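PDB 2VVW: protein A52 from Vaccinia virus, which suppresses innate immune signalling by binding host IRAK2 and TRAF6, inhibiting NF-kappa-B activation while activating p38 and inducing cytokines such as IL-10. Local coordinates for residues 102-113 with 122-130. Sequence-based numbering, arbitrary orientation.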
loop_
_atom_site.group_PDB
_atom_site.type_symbol
_atom_site.label_atom_id
_atom_site.label_comp_id
_atom_site.label_asym_id
_atom_site.label_seq_id
_atom_site.Cartn_x
_atom_site.Cartn_y
_atom_site.Cartn_z
ATOM N N MET A 102 1.754 21.190 2.948
ATOM C CA MET A 102 2.713 20.277 2.370
ATOM C C MET A 102 2.107 18.889 2.144
ATOM O O MET A 102 2.398 18.247 1.134
ATOM C CB MET A 102 3.945 20.229 3.257
ATOM C CG MET A 102 5.048 19.405 2.704
ATOM S SD MET A 102 4.935 17.754 3.400
ATOM C CE MET A 102 6.162 16.936 2.362
ATOM N N ILE A 103 1.235 18.440 3.048
ATOM C CA ILE A 103 0.553 17.162 2.864
ATOM C C ILE A 103 -0.346 17.264 1.633
ATOM O O ILE A 103 -0.355 16.375 0.784
ATOM C CB ILE A 103 -0.262 16.755 4.110
ATOM C CG1 ILE A 103 0.662 16.255 5.223
ATOM C CG2 ILE A 103 -1.266 15.662 3.788
ATOM C CD1 ILE A 103 -0.026 16.216 6.616
ATOM N N GLY A 104 -1.058 18.369 1.510
ATOM C CA GLY A 104 -1.888 18.593 0.327
ATOM C C GLY A 104 -1.098 18.646 -0.970
ATOM O O GLY A 104 -1.594 18.237 -2.012
ATOM N N LEU A 105 0.127 19.168 -0.897
ATOM C CA LEU A 105 1.019 19.269 -2.048
ATOM C C LEU A 105 1.443 17.874 -2.500
ATOM O O LEU A 105 1.391 17.561 -3.679
ATOM C CB LEU A 105 2.252 20.100 -1.681
ATOM C CG LEU A 105 3.367 20.240 -2.724
ATOM C CD1 LEU A 105 2.960 21.220 -3.810
ATOM C CD2 LEU A 105 4.672 20.663 -2.044
ATOM N N CYS A 106 1.870 17.049 -1.552
ATOM C CA CYS A 106 2.203 15.645 -1.820
ATOM C C CYS A 106 1.059 14.947 -2.537
ATOM O O CYS A 106 1.270 14.225 -3.514
ATOM C CB CYS A 106 2.504 14.925 -0.504
ATOM S SG CYS A 106 4.064 15.442 0.174
ATOM N N ALA A 107 -0.146 15.171 -2.031
ATOM C CA ALA A 107 -1.372 14.585 -2.581
ATOM C C ALA A 107 -1.617 14.981 -4.023
ATOM O O ALA A 107 -2.005 14.144 -4.871
ATOM C CB ALA A 107 -2.551 14.999 -1.748
ATOM N N CYS A 108 -1.472 16.269 -4.299
ATOM C CA CYS A 108 -1.669 16.771 -5.658
ATOM C C CYS A 108 -0.569 16.246 -6.593
ATOM O O CYS A 108 -0.821 15.983 -7.748
ATOM C CB CYS A 108 -1.721 18.302 -5.666
ATOM S SG CYS A 108 -3.214 18.980 -4.857
ATOM N N VAL A 109 0.644 16.090 -6.080
ATOM C CA VAL A 109 1.754 15.534 -6.861
ATOM C C VAL A 109 1.536 14.041 -7.145
ATOM O O VAL A 109 1.728 13.583 -8.274
ATOM C CB VAL A 109 3.122 15.776 -6.150
ATOM C CG1 VAL A 109 4.249 14.988 -6.812
ATOM C CG2 VAL A 109 3.439 17.285 -6.124
ATOM N N VAL A 110 1.109 13.283 -6.136
ATOM C CA VAL A 110 0.869 11.861 -6.337
ATOM C C VAL A 110 -0.201 11.632 -7.422
ATOM O O VAL A 110 -0.125 10.655 -8.149
ATOM C CB VAL A 110 0.540 11.114 -4.993
ATOM C CG1 VAL A 110 -0.966 11.113 -4.677
ATOM C CG2 VAL A 110 1.072 9.697 -5.032
ATOM N N ASP A 111 -1.152 12.554 -7.579
ATOM C CA ASP A 111 -2.135 12.420 -8.656
ATOM C C ASP A 111 -1.479 12.431 -10.018
ATOM O O ASP A 111 -1.905 11.711 -10.912
ATOM C CB ASP A 111 -3.159 13.556 -8.678
ATOM C CG ASP A 111 -4.030 13.613 -7.453
ATOM O OD1 ASP A 111 -4.185 12.606 -6.742
ATOM O OD2 ASP A 111 -4.582 14.705 -7.221
ATOM N N VAL A 112 -0.504 13.322 -10.195
ATOM C CA VAL A 112 0.171 13.465 -11.480
ATOM C C VAL A 112 0.871 12.154 -11.809
ATOM O O VAL A 112 0.794 11.661 -12.926
ATOM C CB VAL A 112 1.187 14.661 -11.480
ATOM C CG1 VAL A 112 2.028 14.694 -12.758
ATOM C CG2 VAL A 112 0.454 15.991 -11.305
ATOM N N TRP A 113 1.575 11.600 -10.834
ATOM C CA TRP A 113 2.276 10.339 -11.034
ATOM C C TRP A 113 1.358 9.149 -11.292
ATOM O O TRP A 113 1.651 8.316 -12.171
ATOM C CB TRP A 113 3.194 10.077 -9.854
ATOM C CG TRP A 113 4.339 11.026 -9.750
ATOM C CD1 TRP A 113 4.969 11.700 -10.769
ATOM C CD2 TRP A 113 5.032 11.389 -8.548
ATOM N NE1 TRP A 113 6.018 12.443 -10.263
ATOM C CE2 TRP A 113 6.066 12.284 -8.907
ATOM C CE3 TRP A 113 4.865 11.062 -7.195
ATOM C CZ2 TRP A 113 6.934 12.846 -7.963
ATOM C CZ3 TRP A 113 5.747 11.603 -6.267
ATOM C CH2 TRP A 113 6.760 12.495 -6.665
ATOM N N TRP A 122 4.738 7.205 -5.387
ATOM C CA TRP A 122 3.999 7.563 -4.178
ATOM C C TRP A 122 4.891 7.436 -2.955
ATOM O O TRP A 122 4.745 8.185 -2.009
ATOM C CB TRP A 122 2.719 6.715 -4.019
ATOM C CG TRP A 122 2.931 5.299 -3.577
ATOM C CD1 TRP A 122 3.173 4.213 -4.379
ATOM C CD2 TRP A 122 2.900 4.803 -2.242
ATOM N NE1 TRP A 122 3.303 3.078 -3.626
ATOM C CE2 TRP A 122 3.140 3.405 -2.308
ATOM C CE3 TRP A 122 2.714 5.397 -0.991
ATOM C CZ2 TRP A 122 3.212 2.601 -1.170
ATOM C CZ3 TRP A 122 2.788 4.592 0.142
ATOM C CH2 TRP A 122 3.030 3.205 0.037
ATOM N N LYS A 123 5.829 6.499 -2.980
ATOM C CA LYS A 123 6.777 6.339 -1.854
ATOM C C LYS A 123 7.548 7.624 -1.539
ATOM O O LYS A 123 7.986 7.841 -0.392
ATOM C CB LYS A 123 7.760 5.231 -2.162
ATOM C CG LYS A 123 7.151 3.830 -2.309
ATOM C CD LYS A 123 6.683 3.255 -0.996
ATOM C CE LYS A 123 6.516 1.726 -1.087
ATOM N NZ LYS A 123 7.747 0.985 -1.533
ATOM N N TYR A 124 7.757 8.464 -2.548
ATOM C CA TYR A 124 8.475 9.732 -2.338
ATOM C C TYR A 124 7.676 10.726 -1.480
ATOM O O TYR A 124 8.265 11.588 -0.839
ATOM C CB TYR A 124 8.865 10.375 -3.678
ATOM C CG TYR A 124 10.054 9.712 -4.299
ATOM C CD1 TYR A 124 11.333 10.188 -4.053
ATOM C CD2 TYR A 124 9.911 8.572 -5.097
ATOM C CE1 TYR A 124 12.443 9.580 -4.608
ATOM C CE2 TYR A 124 11.021 7.947 -5.651
ATOM C CZ TYR A 124 12.283 8.459 -5.406
ATOM O OH TYR A 124 13.397 7.853 -5.944
ATOM N N CYS A 125 6.342 10.631 -1.507
ATOM C CA CYS A 125 5.514 11.409 -0.585
ATOM C C CYS A 125 5.903 11.134 0.863
ATOM O O CYS A 125 5.978 12.054 1.664
ATOM C CB CYS A 125 4.043 11.121 -0.789
ATOM S SG CYS A 125 3.481 11.449 -2.462
ATOM N N LEU A 126 6.172 9.876 1.194
ATOM C CA LEU A 126 6.539 9.522 2.563
ATOM C C LEU A 126 7.893 10.091 2.899
ATOM O O LEU A 126 8.103 10.578 4.025
ATOM C CB LEU A 126 6.562 8.003 2.795
ATOM C CG LEU A 126 5.401 7.174 2.235
ATOM C CD1 LEU A 126 5.614 5.658 2.468
ATOM C CD2 LEU A 126 4.104 7.654 2.814
ATOM N N ARG A 127 8.834 10.009 1.951
ATOM C CA ARG A 127 10.177 10.563 2.184
ATOM C C ARG A 127 10.053 12.062 2.446
ATOM O O ARG A 127 10.677 12.590 3.335
ATOM C CB ARG A 127 11.107 10.292 0.987
ATOM C CG ARG A 127 12.582 10.573 1.260
ATOM C CD ARG A 127 13.485 10.324 0.046
ATOM N NE ARG A 127 13.341 8.997 -0.555
ATOM C CZ ARG A 127 14.142 8.515 -1.511
ATOM N NH1 ARG A 127 15.157 9.237 -1.976
ATOM N NH2 ARG A 127 13.936 7.300 -2.009
ATOM N N ALA A 128 9.225 12.735 1.663
ATOM C CA ALA A 128 9.022 14.180 1.820
ATOM C C ALA A 128 8.463 14.529 3.206
ATOM O O ALA A 128 8.957 15.450 3.857
ATOM C CB ALA A 128 8.072 14.696 0.718
ATOM N N ILE A 129 7.433 13.787 3.639
ATOM C CA ILE A 129 6.786 13.992 4.957
ATOM C C ILE A 129 7.789 13.851 6.075
ATOM O O ILE A 129 7.832 14.674 6.984
ATOM C CB ILE A 129 5.605 12.980 5.211
ATOM C CG1 ILE A 129 4.429 13.254 4.273
ATOM C CG2 ILE A 129 5.130 13.016 6.666
ATOM C CD1 ILE A 129 3.828 14.608 4.369
ATOM N N LYS A 130 8.625 12.822 5.992
ATOM C CA LYS A 130 9.668 12.612 7.004
ATOM C C LYS A 130 10.700 13.752 7.053
ATOM O O LYS A 130 11.224 14.061 8.125
ATOM C CB LYS A 130 10.377 11.276 6.768
ATOM C CG LYS A 130 9.576 10.033 7.182
ATOM C CD LYS A 130 10.174 8.768 6.534
ATOM C CE LYS A 130 9.733 7.469 7.228
ATOM N NZ LYS A 130 10.000 6.228 6.390
#
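Cys106 and Cys125 face each other where the two helices come nearest, their CA atoms 5.5 Å apart. Both side chains are small enough to permit this approach. The SG of Cys125 sits 4.1 Å from CB of Cys106 and 3.9 Å from CB of Val110, filling the dip between these neighbours one turn apart, while SG of Cys106 lies against CB of Ala128.

Apolar packing continues toward Met102. Its CG is anti to the backbone N (chi1 -175°) and the chain bends at chi2, bringing the flexible thioether across the interface: CE presses tightly on CB of Ala128 at 3.4 Å, where a single methyl leaves room for it, and SD meets CD1 of Ile129 at 3.5 Å. CD1 of Ile129, at the end of a branched chain that reaches back to the partner helix, also touches CG1 of Ile103.

Helices 96-115 and 123-132, consecutive in the chain, form a nearly antiparallel hairpin, at 163° between their local axes, inside the all-helical Bcl-2-like fold. Phe29 of helix 21-35 packs on Cys106, adding a third helix to this buried core.

At the other end two tryptophans take part, Trp122 through its CB and Trp113 through its ring. Branched Val110 offers CB to the Cys125 sulfur and CG2 to CB of Trp122, 3.6 Å away; the Val110 and Trp122 side chains lie side by side, pointing the same way. The Trp122 indole leads away to the second subunit and hydrogen-bonds through NE1 to Tyr31 there. The broad Trp113 ring reaches along the flank of the partner helix, its CH2 4.2 Å from CB of Tyr124 and its CZ3 near SG of Cys125; CG1 of Val109 packs on one face, and NE1 is hydrogen-bonded to the carbonyl of Leu71.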